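Local coordinates for Tat pathway signal sequence domain protein (Parabacteroides merdae, PDB 4Q9A) that probably hydrolyses acyl esters as a GDSL-like lipase or acylhydrolase of the SGNH hydrolase clan, at residues D19-Q25 against P68-G74; V144-P148 against F169-R174; T182-P186 against E224-L228; L83-E88 against L130-T134. All coordinates share one frame; numbering follows the deposited sequence.

Contact 1. Residues D19-Q25 against P68-G74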
loop_
_atom_site.group_PDB
_atom_site.type_symbol
_atom_site.label_atom_id
_atom_site.label_comp_id
_atom_site.label_asym_id
_atom_site.label_seq_id
_atom_site.Cartn_x
_atom_site.Cartn_y
_atom_site.Cartn_z
ATOM N N ASP A 19 -2.466 -21.374 -2.811
ATOM C CA ASP A 19 -1.935 -21.392 -1.446
ATOM C C ASP A 19 -0.383 -21.350 -1.434
ATOM O O ASP A 19 0.238 -21.901 -0.524
ATOM C CB ASP A 19 -2.475 -22.607 -0.649
ATOM C CG ASP A 19 -3.963 -22.857 -0.810
ATOM O OD1 ASP A 19 -4.758 -21.934 -0.521
ATOM O OD2 ASP A 19 -4.339 -23.988 -1.194
ATOM N N CYS A 20 0.228 -20.662 -2.410
ATOM C CA CYS A 20 1.686 -20.506 -2.509
ATOM C C CYS A 20 2.220 -19.652 -1.354
ATOM O O CYS A 20 1.567 -18.690 -0.942
ATOM C CB CYS A 20 2.083 -19.901 -3.855
ATOM S SG CYS A 20 1.414 -18.232 -4.132
ATOM N N VAL A 21 3.414 -19.992 -0.844
ATOM C CA VAL A 21 4.023 -19.243 0.259
ATOM C C VAL A 21 5.050 -18.251 -0.325
ATOM O O VAL A 21 5.951 -18.651 -1.072
ATOM C CB VAL A 21 4.614 -20.205 1.345
ATOM C CG1 VAL A 21 5.553 -19.490 2.320
ATOM C CG2 VAL A 21 3.495 -20.889 2.113
ATOM N N ILE A 22 4.888 -16.956 0.001
ATOM C CA ILE A 22 5.828 -15.909 -0.441
ATOM C C ILE A 22 6.489 -15.332 0.811
ATOM O O ILE A 22 5.795 -14.956 1.764
ATOM C CB ILE A 22 5.204 -14.815 -1.356
ATOM C CG1 ILE A 22 4.626 -15.437 -2.639
ATOM C CG2 ILE A 22 6.237 -13.752 -1.714
ATOM C CD1 ILE A 22 3.324 -14.804 -3.083
ATOM N N LEU A 23 7.831 -15.319 0.820
ATOM C CA LEU A 23 8.593 -14.853 1.968
ATOM C C LEU A 23 9.575 -13.768 1.573
ATOM O O LEU A 23 10.424 -13.960 0.702
ATOM C CB LEU A 23 9.327 -16.031 2.663
ATOM C CG LEU A 23 10.292 -15.683 3.802
ATOM C CD1 LEU A 23 9.568 -15.079 5.000
ATOM C CD2 LEU A 23 11.086 -16.887 4.214
ATOM N N PHE A 24 9.478 -12.645 2.274
ATOM C CA PHE A 24 10.350 -11.482 2.130
ATOM C C PHE A 24 11.386 -11.539 3.222
ATOM O O PHE A 24 11.059 -11.705 4.410
ATOM C CB PHE A 24 9.548 -10.169 2.174
ATOM C CG PHE A 24 8.684 -10.014 0.951
ATOM C CD1 PHE A 24 7.397 -10.543 0.914
ATOM C CD2 PHE A 24 9.168 -9.383 -0.182
ATOM C CE1 PHE A 24 6.621 -10.449 -0.239
ATOM C CE2 PHE A 24 8.377 -9.267 -1.326
ATOM C CZ PHE A 24 7.113 -9.814 -1.350
ATOM N N GLN A 25 12.635 -11.462 2.811
ATOM C CA GLN A 25 13.763 -11.536 3.711
ATOM C C GLN A 25 14.726 -10.369 3.398
ATOM O O GLN A 25 14.816 -9.926 2.236
ATOM C CB GLN A 25 14.410 -12.924 3.557
ATOM C CG GLN A 25 15.512 -13.244 4.531
ATOM C CD GLN A 25 15.057 -13.298 5.954
ATOM O OE1 GLN A 25 15.299 -12.373 6.737
ATOM N NE2 GLN A 25 14.475 -14.413 6.329
ATOM N N PRO A 68 -2.542 -16.397 -1.880
ATOM C CA PRO A 68 -1.169 -16.604 -1.402
ATOM C C PRO A 68 -0.994 -16.291 0.086
ATOM O O PRO A 68 -1.725 -15.459 0.646
ATOM C CB PRO A 68 -0.350 -15.642 -2.268
ATOM C CG PRO A 68 -1.276 -14.602 -2.695
ATOM C CD PRO A 68 -2.637 -15.198 -2.742
ATOM N N LYS A 69 -0.050 -16.992 0.725
ATOM C CA LYS A 69 0.275 -16.784 2.135
ATOM C C LYS A 69 1.606 -16.051 2.148
ATOM O O LYS A 69 2.631 -16.636 1.768
ATOM C CB LYS A 69 0.317 -18.116 2.932
ATOM C CG LYS A 69 -0.768 -19.156 2.580
ATOM C CD LYS A 69 -0.999 -20.130 3.740
ATOM C CE LYS A 69 -1.448 -21.484 3.279
ATOM N NZ LYS A 69 -1.599 -22.428 4.407
ATOM N N ILE A 70 1.576 -14.744 2.488
ATOM C CA ILE A 70 2.753 -13.869 2.448
ATOM C C ILE A 70 3.292 -13.584 3.863
ATOM O O ILE A 70 2.534 -13.253 4.785
ATOM C CB ILE A 70 2.462 -12.567 1.647
ATOM C CG1 ILE A 70 1.773 -12.901 0.289
ATOM C CG2 ILE A 70 3.759 -11.780 1.401
ATOM C CD1 ILE A 70 1.187 -11.758 -0.462
ATOM N N TYR A 71 4.618 -13.739 4.013
ATOM C CA TYR A 71 5.355 -13.572 5.268
ATOM C C TYR A 71 6.535 -12.622 5.095
ATOM O O TYR A 71 7.066 -12.503 3.989
ATOM C CB TYR A 71 5.862 -14.948 5.770
ATOM C CG TYR A 71 4.747 -15.866 6.205
ATOM C CD1 TYR A 71 4.215 -15.789 7.487
ATOM C CD2 TYR A 71 4.221 -16.816 5.335
ATOM C CE1 TYR A 71 3.185 -16.631 7.893
ATOM C CE2 TYR A 71 3.186 -17.664 5.731
ATOM C CZ TYR A 71 2.675 -17.571 7.016
ATOM O OH TYR A 71 1.646 -18.369 7.439
ATOM N N ASN A 72 6.952 -11.971 6.204
ATOM C CA ASN A 72 8.103 -11.065 6.271
ATOM C C ASN A 72 9.001 -11.507 7.423
ATOM O O ASN A 72 8.520 -11.654 8.553
ATOM C CB ASN A 72 7.648 -9.602 6.447
ATOM C CG ASN A 72 8.731 -8.526 6.460
ATOM O OD1 ASN A 72 9.948 -8.777 6.495
ATOM N ND2 ASN A 72 8.297 -7.272 6.490
ATOM N N ARG A 73 10.296 -11.749 7.146
ATOM C CA ARG A 73 11.215 -12.143 8.217
ATOM C C ARG A 73 12.454 -11.210 8.322
ATOM O O ARG A 73 13.374 -11.501 9.100
ATOM C CB ARG A 73 11.628 -13.619 8.102
ATOM C CG ARG A 73 10.547 -14.584 8.600
ATOM C CD ARG A 73 10.101 -14.360 10.048
ATOM N NE ARG A 73 8.659 -14.118 10.155
ATOM C CZ ARG A 73 8.024 -13.816 11.288
ATOM N NH1 ARG A 73 8.699 -13.698 12.427
ATOM N NH2 ARG A 73 6.717 -13.598 11.282
ATOM N N GLY A 74 12.420 -10.079 7.603
ATOM C CA GLY A 74 13.491 -9.097 7.625
ATOM C C GLY A 74 13.774 -8.570 9.018
ATOM O O GLY A 74 12.856 -8.446 9.841
#
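Where two neighbouring parallel strands end, two acceptors face each other: the amide OE1 of Gln-25 lies 3.2 Å from the backbone O of Arg-73, with no hydrogen bond between them. What reconciles the pair is the guanidinium of Arg-86, which donates from NH1 to Arg-73 O and, weakly, from NH2 to Gln-25 OE1. The strands, 21-25 and 69-72, run at 15° to each other in the parallel sheet of the SGNH hydrolase fold, and the first leads toward Ser-28, a phosphoserine within the GDSL signature. Their pairing is regular: Ile-22 and Phe-24 donate to the O atoms of Lys-69 and Tyr-71, while Lys-69, Tyr-71 and Arg-73 donate back to Cys-20, Ile-22 and Phe-24. On the face covered by helix 51-62, Ile-22 and Ile-70 lie side by side, with CD1 of Ile-22 4.2 Å from CG1 of Ile-70. Phe-24 presents its ring edge, CE1 meeting CG2 of Ile-70 at 3.6 Å, and Tyr-71 O also lies near the ring plane. On the other face CD1 of Leu-23 touches both Tyr-71 CB and, at 3.8 Å, Arg-73 CG. The side chain of Gln-25 leaves with CG opposite the backbone N (chi1 -173°) and bends at chi2, which lays NE2 3.4 Å from Arg-73 CB. An alanine here takes away the amide, and Arg-86 NH2 would probably lose its weak bond to OE1. At the end of the strand, Asn-72 forms an Asx turn, its OD1 accepting from Gly-74 N at 3.0 Å while its ND2 donates to Phe-47 O.

Contact 2. Residues V144-P148 against F169-R174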
loop_
_atom_site.group_PDB
_atom_site.type_symbol
_atom_site.label_atom_id
_atom_site.label_comp_id
_atom_site.label_asym_id
_atom_site.label_seq_id
_atom_site.Cartn_x
_atom_site.Cartn_y
_atom_site.Cartn_z
ATOM N N VAL A 144 13.926 -14.318 -5.821
ATOM C CA VAL A 144 13.833 -12.937 -6.259
ATOM C C VAL A 144 14.932 -12.234 -5.488
ATOM O O VAL A 144 14.786 -12.012 -4.287
ATOM C CB VAL A 144 12.438 -12.271 -6.036
ATOM C CG1 VAL A 144 12.391 -10.899 -6.676
ATOM C CG2 VAL A 144 11.309 -13.129 -6.561
ATOM N N LEU A 145 16.061 -11.967 -6.155
ATOM C CA LEU A 145 17.187 -11.252 -5.566
ATOM C C LEU A 145 17.075 -9.784 -5.966
ATOM O O LEU A 145 16.970 -9.482 -7.154
ATOM C CB LEU A 145 18.527 -11.874 -5.986
ATOM C CG LEU A 145 19.747 -11.406 -5.192
ATOM C CD1 LEU A 145 19.695 -11.868 -3.736
ATOM C CD2 LEU A 145 21.017 -11.850 -5.855
ATOM N N CYS A 146 17.034 -8.885 -4.971
ATOM C CA CYS A 146 16.868 -7.441 -5.156
ATOM C C CYS A 146 18.208 -6.700 -5.128
ATOM O O CYS A 146 19.117 -7.060 -4.360
ATOM C CB CYS A 146 15.928 -6.885 -4.095
ATOM S SG CYS A 146 14.274 -7.622 -4.098
ATOM N N GLU A 147 18.303 -5.640 -5.942
ATOM C CA GLU A 147 19.502 -4.809 -6.028
ATOM C C GLU A 147 19.604 -3.878 -4.801
ATOM O O GLU A 147 18.695 -3.054 -4.599
ATOM C CB GLU A 147 19.512 -3.973 -7.342
ATOM C CG GLU A 147 20.824 -3.257 -7.622
ATOM C CD GLU A 147 20.887 -2.416 -8.882
ATOM O OE1 GLU A 147 19.851 -1.827 -9.269
ATOM O OE2 GLU A 147 21.989 -2.319 -9.468
ATOM N N PRO A 148 20.715 -3.951 -4.010
ATOM C CA PRO A 148 20.907 -2.964 -2.919
ATOM C C PRO A 148 21.093 -1.568 -3.545
ATOM O O PRO A 148 21.620 -1.478 -4.665
ATOM C CB PRO A 148 22.147 -3.470 -2.189
ATOM C CG PRO A 148 22.880 -4.275 -3.188
ATOM C CD PRO A 148 21.891 -4.832 -4.159
ATOM N N PHE A 169 29.048 -3.657 -4.837
ATOM C CA PHE A 169 28.041 -4.422 -4.104
ATOM C C PHE A 169 26.838 -4.692 -5.007
ATOM O O PHE A 169 26.315 -5.805 -5.012
ATOM C CB PHE A 169 27.627 -3.690 -2.819
ATOM C CG PHE A 169 28.607 -3.862 -1.675
ATOM C CD1 PHE A 169 29.827 -3.197 -1.673
ATOM C CD2 PHE A 169 28.309 -4.692 -0.602
ATOM C CE1 PHE A 169 30.741 -3.377 -0.634
ATOM C CE2 PHE A 169 29.219 -4.860 0.448
ATOM C CZ PHE A 169 30.429 -4.197 0.425
ATOM N N ARG A 170 26.441 -3.698 -5.816
ATOM C CA ARG A 170 25.341 -3.829 -6.781
ATOM C C ARG A 170 25.749 -4.800 -7.921
ATOM O O ARG A 170 24.914 -5.590 -8.384
ATOM C CB ARG A 170 24.957 -2.451 -7.334
ATOM C CG ARG A 170 24.423 -1.466 -6.279
ATOM C CD ARG A 170 24.371 -0.019 -6.769
ATOM N NE ARG A 170 23.891 0.095 -8.150
ATOM C CZ ARG A 170 24.604 0.603 -9.153
ATOM N NH1 ARG A 170 25.825 1.083 -8.933
ATOM N NH2 ARG A 170 24.098 0.650 -10.379
ATOM N N LYS A 171 27.051 -4.753 -8.338
ATOM C CA LYS A 171 27.656 -5.626 -9.354
ATOM C C LYS A 171 27.563 -7.079 -8.915
ATOM O O LYS A 171 27.267 -7.949 -9.737
ATOM C CB LYS A 171 29.140 -5.260 -9.572
ATOM C CG LYS A 171 29.440 -4.257 -10.680
ATOM C CD LYS A 171 30.958 -3.986 -10.764
ATOM C CE LYS A 171 31.387 -2.986 -11.821
ATOM N NZ LYS A 171 30.868 -1.612 -11.569
ATOM N N SER A 172 27.845 -7.331 -7.616
ATOM C CA SER A 172 27.858 -8.650 -7.014
ATOM C C SER A 172 26.456 -9.213 -6.944
ATOM O O SER A 172 26.238 -10.356 -7.369
ATOM C CB SER A 172 28.499 -8.609 -5.631
ATOM O OG SER A 172 29.843 -8.174 -5.723
ATOM N N ALA A 173 25.497 -8.412 -6.468
ATOM C CA ALA A 173 24.103 -8.853 -6.385
ATOM C C ALA A 173 23.620 -9.316 -7.764
ATOM O O ALA A 173 23.050 -10.410 -7.862
ATOM C CB ALA A 173 23.218 -7.740 -5.851
ATOM N N ARG A 174 23.954 -8.539 -8.837
ATOM C CA ARG A 174 23.570 -8.883 -10.202
ATOM C C ARG A 174 24.273 -10.152 -10.673
ATOM O O ARG A 174 23.603 -11.026 -11.232
ATOM C CB ARG A 174 23.845 -7.733 -11.175
ATOM C CG ARG A 174 23.291 -7.998 -12.576
ATOM C CD ARG A 174 23.566 -6.870 -13.551
ATOM N NE ARG A 174 22.814 -5.653 -13.228
ATOM C CZ ARG A 174 21.542 -5.435 -13.561
ATOM N NH1 ARG A 174 20.851 -6.361 -14.220
ATOM N NH2 ARG A 174 20.946 -4.295 -13.220
#
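Leu-145 reaches from the strand to the helix with one methyl, CD2, which stops 3.2 Å from the backbone O of Ala-173. At Cys-146 the CB turns away from the helix, as alternation along a strand requires, and the next residue brings the charge. Glu-147 is stretched out: it swings CG trans to N (chi1 -170°) and stays extended beyond, which brings its carboxylate beside Arg-170. The resulting salt bridge joins OE2 of Glu-147 to NE of Arg-170 at 3.3 Å, but its hydrogen bond is weak, bent to 135° at the hydrogen. Carboxylate and guanidinium planes stand 43° apart, which excludes the flat two-pronged pairing often made by these groups. NH2 of Arg-174 stays 4.4 Å from the same OE2, too far for a second salt bridge, although its charge is likely to help stabilise the carboxylate. The other oxygen, OE1, accepts from Gln-188 N, near the start of helix 187-194. Replacing Arg-170 by a leucine would probably leave OE2 of Glu-147 without its salt-bridge mate and the carboxylate less firmly oriented. Pro-148 ends the walk with its CD against Ala-173 CB at 3.6 Å, a small methyl that lets the helix come near the chain, while Pro-148 O faces Arg-170 CG. Strand 142-146, helix 167-179 and the parallel neighbouring strand 183-185 form a beta-alpha-beta crossover, with Tyr-123 of helix 120-137 touching Pro-148 and Ala-173, and Phe-184 of strand 183-185 touching Glu-147 and Arg-174.

Contact 3. Residues T182-P186 against E224-L228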
loop_
_atom_site.group_PDB
_atom_site.type_symbol
_atom_site.label_atom_id
_atom_site.label_comp_id
_atom_site.label_asym_id
_atom_site.label_seq_id
_atom_site.Cartn_x
_atom_site.Cartn_y
_atom_site.Cartn_z
ATOM N N THR A 182 18.300 -16.397 -10.968
ATOM C CA THR A 182 17.164 -15.877 -10.206
ATOM C C THR A 182 16.547 -14.660 -10.912
ATOM O O THR A 182 17.067 -14.197 -11.934
ATOM C CB THR A 182 17.619 -15.474 -8.786
ATOM O OG1 THR A 182 18.379 -14.270 -8.859
ATOM C CG2 THR A 182 18.423 -16.549 -8.095
ATOM N N ILE A 183 15.458 -14.131 -10.337
ATOM C CA ILE A 183 14.859 -12.884 -10.818
ATOM C C ILE A 183 15.660 -11.759 -10.129
ATOM O O ILE A 183 16.084 -11.920 -8.969
ATOM C CB ILE A 183 13.313 -12.789 -10.582
ATOM C CG1 ILE A 183 12.549 -13.931 -11.324
ATOM C CG2 ILE A 183 12.753 -11.379 -10.886
ATOM C CD1 ILE A 183 11.917 -13.611 -12.646
ATOM N N PHE A 184 15.907 -10.658 -10.861
ATOM C CA PHE A 184 16.666 -9.547 -10.326
ATOM C C PHE A 184 15.841 -8.231 -10.381
ATOM O O PHE A 184 15.394 -7.807 -11.455
ATOM C CB PHE A 184 18.010 -9.437 -11.059
ATOM C CG PHE A 184 18.961 -8.454 -10.426
ATOM C CD1 PHE A 184 19.544 -8.718 -9.187
ATOM C CD2 PHE A 184 19.256 -7.249 -11.053
ATOM C CE1 PHE A 184 20.409 -7.790 -8.587
ATOM C CE2 PHE A 184 20.119 -6.322 -10.456
ATOM C CZ PHE A 184 20.703 -6.606 -9.233
ATOM N N VAL A 185 15.604 -7.611 -9.213
ATOM C CA VAL A 185 14.856 -6.347 -9.167
ATOM C C VAL A 185 15.908 -5.208 -9.148
ATOM O O VAL A 185 16.677 -5.106 -8.186
ATOM C CB VAL A 185 13.807 -6.241 -8.015
ATOM C CG1 VAL A 185 12.812 -5.126 -8.314
ATOM C CG2 VAL A 185 13.062 -7.553 -7.797
ATOM N N PRO A 186 16.019 -4.405 -10.241
ATOM C CA PRO A 186 17.070 -3.369 -10.293
ATOM C C PRO A 186 16.626 -2.039 -9.683
ATOM O O PRO A 186 16.424 -1.044 -10.400
ATOM C CB PRO A 186 17.352 -3.248 -11.794
ATOM C CG PRO A 186 16.056 -3.631 -12.456
ATOM C CD PRO A 186 15.219 -4.411 -11.486
ATOM N N GLU A 224 6.803 -5.892 -11.409
ATOM C CA GLU A 224 7.253 -5.836 -12.798
ATOM C C GLU A 224 8.387 -6.835 -13.074
ATOM O O GLU A 224 8.267 -7.594 -14.027
ATOM C CB GLU A 224 7.705 -4.422 -13.161
ATOM C CG GLU A 224 7.611 -4.119 -14.645
ATOM C CD GLU A 224 7.689 -2.639 -14.968
ATOM O OE1 GLU A 224 6.740 -1.896 -14.619
ATOM O OE2 GLU A 224 8.700 -2.226 -15.584
ATOM N N ALA A 225 9.477 -6.833 -12.274
ATOM C CA ALA A 225 10.625 -7.729 -12.482
ATOM C C ALA A 225 10.221 -9.206 -12.445
ATOM O O ALA A 225 10.721 -9.998 -13.243
ATOM C CB ALA A 225 11.711 -7.460 -11.442
ATOM N N THR A 226 9.293 -9.566 -11.531
ATOM C CA THR A 226 8.797 -10.935 -11.343
ATOM C C THR A 226 7.785 -11.326 -12.419
ATOM O O THR A 226 7.543 -12.512 -12.612
ATOM C CB THR A 226 8.196 -11.101 -9.949
ATOM O OG1 THR A 226 7.137 -10.155 -9.772
ATOM C CG2 THR A 226 9.238 -10.969 -8.847
ATOM N N GLY A 227 7.216 -10.334 -13.100
ATOM C CA GLY A 227 6.217 -10.526 -14.140
ATOM C C GLY A 227 4.838 -10.838 -13.598
ATOM O O GLY A 227 3.994 -11.374 -14.327
ATOM N N LEU A 228 4.591 -10.512 -12.312
ATOM C CA LEU A 228 3.308 -10.775 -11.659
ATOM C C LEU A 228 2.305 -9.572 -11.811
ATOM O O LEU A 228 1.471 -9.343 -10.919
ATOM C CB LEU A 228 3.535 -11.149 -10.177
ATOM C CG LEU A 228 4.408 -12.383 -9.913
ATOM C CD1 LEU A 228 4.957 -12.379 -8.497
ATOM C CD2 LEU A 228 3.661 -13.660 -10.183
#
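Ala-225 presses its single methyl against the strand: CB lies 3.7 Å from the backbone O of Phe-184 and 3.9 Å from CG2 of Val-185. Two residues before Val-185, the CG2 branch of Ile-183 meets the helix backbone, 3.4 Å from Ala-225 O, and also touches CG2 of Thr-226 at 4.1 Å. No hydrogen bond crosses between the segments, which meet through methyl groups set against one another and against backbone oxygens. Behind this first shell, Thr-226 is oriented by its hydroxyl. Its OG1 stands between the backbone N and the carbonyl carbon (chi1 58°) and bonds back chiefly to Trp-222 O, with Met-223 O also within hydrogen-bonding distance, leaving the methyl to face Ile-183. The helix then closes in a Schellman motif at Gly-227, whose positive phi (77°) goes with a bond from its N to Glu-224 O at 3.1 Å. Ile-14 packs against both Ile-183 and Thr-226. In the three-layer alpha/beta/alpha fold, strand 183-185 is an outermost strand of the sheet, next to strand 142-146; Ala-225 of helix 212-226 packs on one of its faces, while the Phe-184 side chain goes to the other, against helix 167-179.

Contact 4. Residues L83-E88 against L130-T134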
loop_
_atom_site.group_PDB
_atom_site.type_symbol
_atom_site.label_atom_id
_atom_site.label_comp_id
_atom_site.label_asym_id
_atom_site.label_seq_id
_atom_site.Cartn_x
_atom_site.Cartn_y
_atom_site.Cartn_z
ATOM N N LEU A 83 21.813 -13.153 8.108
ATOM C CA LEU A 83 20.671 -13.857 7.503
ATOM C C LEU A 83 20.890 -15.348 7.658
ATOM O O LEU A 83 19.973 -16.056 8.066
ATOM C CB LEU A 83 20.442 -13.525 6.008
ATOM C CG LEU A 83 20.024 -12.124 5.601
ATOM C CD1 LEU A 83 19.759 -12.078 4.121
ATOM C CD2 LEU A 83 18.792 -11.638 6.348
ATOM N N ARG A 84 22.106 -15.829 7.338
ATOM C CA ARG A 84 22.472 -17.238 7.472
ATOM C C ARG A 84 22.280 -17.734 8.947
ATOM O O ARG A 84 21.712 -18.800 9.139
ATOM C CB ARG A 84 23.918 -17.469 6.972
ATOM C CG ARG A 84 24.406 -18.921 6.967
ATOM C CD ARG A 84 23.663 -19.829 5.995
ATOM N NE ARG A 84 24.162 -21.208 6.006
ATOM C CZ ARG A 84 23.789 -22.140 6.883
ATOM N NH1 ARG A 84 22.922 -21.847 7.849
ATOM N NH2 ARG A 84 24.299 -23.363 6.818
ATOM N N GLU A 85 22.698 -16.933 9.959
ATOM C CA GLU A 85 22.540 -17.217 11.391
ATOM C C GLU A 85 21.118 -17.619 11.807
ATOM O O GLU A 85 20.967 -18.235 12.863
ATOM C CB GLU A 85 22.870 -15.973 12.214
ATOM C CG GLU A 85 24.323 -15.604 12.373
ATOM C CD GLU A 85 24.506 -14.350 13.214
ATOM O OE1 GLU A 85 23.546 -13.546 13.344
ATOM O OE2 GLU A 85 25.623 -14.182 13.755
ATOM N N ARG A 86 20.083 -17.207 11.042
ATOM C CA ARG A 86 18.676 -17.462 11.374
ATOM C C ARG A 86 17.916 -18.008 10.168
ATOM O O ARG A 86 16.679 -17.977 10.136
ATOM C CB ARG A 86 18.002 -16.175 11.905
ATOM C CG ARG A 86 18.220 -14.952 11.019
ATOM C CD ARG A 86 17.581 -13.694 11.580
ATOM N NE ARG A 86 17.608 -12.583 10.619
ATOM C CZ ARG A 86 16.624 -12.304 9.768
ATOM N NH1 ARG A 86 15.524 -13.052 9.741
ATOM N NH2 ARG A 86 16.723 -11.268 8.949
ATOM N N TRP A 87 18.660 -18.523 9.189
ATOM C CA TRP A 87 18.102 -19.010 7.943
ATOM C C TRP A 87 17.188 -20.227 8.122
ATOM O O TRP A 87 16.267 -20.415 7.328
ATOM C CB TRP A 87 19.238 -19.333 6.973
ATOM C CG TRP A 87 18.845 -19.188 5.541
ATOM C CD1 TRP A 87 18.808 -20.175 4.607
ATOM C CD2 TRP A 87 18.359 -17.999 4.891
ATOM N NE1 TRP A 87 18.392 -19.666 3.398
ATOM C CE2 TRP A 87 18.111 -18.331 3.544
ATOM C CE3 TRP A 87 18.183 -16.666 5.297
ATOM C CZ2 TRP A 87 17.667 -17.389 2.609
ATOM C CZ3 TRP A 87 17.746 -15.734 4.370
ATOM C CH2 TRP A 87 17.486 -16.096 3.046
ATOM N N GLU A 88 17.433 -21.045 9.153
ATOM C CA GLU A 88 16.652 -22.256 9.412
ATOM C C GLU A 88 15.273 -21.905 9.954
ATOM O O GLU A 88 14.284 -22.425 9.458
ATOM C CB GLU A 88 17.387 -23.197 10.384
ATOM C CG GLU A 88 18.628 -23.871 9.807
ATOM C CD GLU A 88 19.824 -22.995 9.452
ATOM O OE1 GLU A 88 20.205 -22.114 10.260
ATOM O OE2 GLU A 88 20.392 -23.206 8.357
ATOM N N LEU A 130 24.970 -18.458 0.892
ATOM C CA LEU A 130 23.557 -18.418 1.312
ATOM C C LEU A 130 22.604 -18.906 0.203
ATOM O O LEU A 130 21.637 -19.614 0.491
ATOM C CB LEU A 130 23.142 -17.006 1.762
ATOM C CG LEU A 130 21.772 -16.880 2.484
ATOM C CD1 LEU A 130 21.714 -17.718 3.728
ATOM C CD2 LEU A 130 21.472 -15.438 2.863
ATOM N N LEU A 131 22.892 -18.538 -1.057
ATOM C CA LEU A 131 22.090 -18.930 -2.213
ATOM C C LEU A 131 22.320 -20.407 -2.559
ATOM O O LEU A 131 21.360 -21.092 -2.925
ATOM C CB LEU A 131 22.397 -18.018 -3.415
ATOM C CG LEU A 131 21.883 -16.579 -3.273
ATOM C CD1 LEU A 131 22.620 -15.617 -4.226
ATOM C CD2 LEU A 131 20.339 -16.504 -3.407
ATOM N N LYS A 132 23.571 -20.902 -2.421
ATOM C CA LYS A 132 23.906 -22.300 -2.705
ATOM C C LYS A 132 23.137 -23.202 -1.746
ATOM O O LYS A 132 22.482 -24.144 -2.183
ATOM C CB LYS A 132 25.433 -22.545 -2.600
ATOM C CG LYS A 132 25.880 -23.941 -3.022
ATOM C CD LYS A 132 27.398 -24.079 -3.056
ATOM C CE LYS A 132 27.865 -25.516 -2.952
ATOM N NZ LYS A 132 27.904 -25.985 -1.538
ATOM N N TYR A 133 23.181 -22.859 -0.449
ATOM C CA TYR A 133 22.511 -23.549 0.644
ATOM C C TYR A 133 20.989 -23.513 0.476
ATOM O O TYR A 133 20.326 -24.531 0.693
ATOM C CB TYR A 133 22.931 -22.906 1.976
ATOM C CG TYR A 133 22.292 -23.502 3.212
ATOM C CD1 TYR A 133 22.730 -24.718 3.733
ATOM C CD2 TYR A 133 21.294 -22.822 3.898
ATOM C CE1 TYR A 133 22.153 -25.267 4.879
ATOM C CE2 TYR A 133 20.716 -23.355 5.051
ATOM C CZ TYR A 133 21.149 -24.578 5.539
ATOM O OH TYR A 133 20.588 -25.097 6.678
ATOM N N THR A 134 20.436 -22.343 0.107
ATOM C CA THR A 134 18.996 -22.184 -0.089
ATOM C C THR A 134 18.489 -23.162 -1.162
ATOM O O THR A 134 17.582 -23.950 -0.870
ATOM C CB THR A 134 18.647 -20.745 -0.435
ATOM O OG1 THR A 134 19.053 -19.904 0.642
ATOM C CG2 THR A 134 17.159 -20.565 -0.694
#
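Arg-84 meets Leu-130 first and Tyr-133 last. Its CB sits 3.9 Å from Leu-130 CD1; chi1 of -176° sends the chain away from its own N, and a bend at chi2 lets CD touch the same methyl at 3.7 Å. NE comes over the ring of Tyr-133 at CD2. CZ lies 3.8 Å from the ring centroid, and with the two planes only 12° apart the guanidinium is laid flat on the face, a cation-pi stack. NH2 continues over CE1, whereas NH1 makes a 2.9 Å salt bridge to OE2 of Glu-88, an atom that also receives a weak bond from Tyr-133 OH. In the three-layer alpha/beta/alpha fold of SGNH hydrolases, this joins the end region of helix 80-84 and the type I turn from Arg-84 to Trp-87 to helix 120-137; Trp-87 and Thr-134 both touch Leu-99 of strand 98-102. Leu-130 CD1 is also centred 3.5 Å over the five-membered ring of Trp-87, a CH-pi contact. At the rim of that indole, NE1 donates to Thr-134 OG1 at 2.8 Å, the oxygen tilted 26° out of the ring plane. Thr-134 OG1 in turn donates to Leu-130 O, which Thr-134 N reaches from the opposite face of the carbonyl plane.

Overall arrangement
Contacts 1, 2 and 3 all involve one parallel sheet, ordered 69-72, 21-26, 98-102, 142-146, 183-185, with contact 1 at one edge and contact 3 at the other, their centres 16 Å apart. Contacts 2 and 3 are closest, at about 12 Å between centres, because their strands are neighbours and Leu-145 N reaches Ile-183 O at 2.8 Å. Contact 4 touches contact 1, where Trp-87 CZ3 packs on Gln-25 CG at 3.3 Å, yet its centre is about 21 Å from that of contact 3. Ser-28 follows strand 21-26 of contact 1; its place in the GDSL signature is consistent with an active site at that end of the sheet.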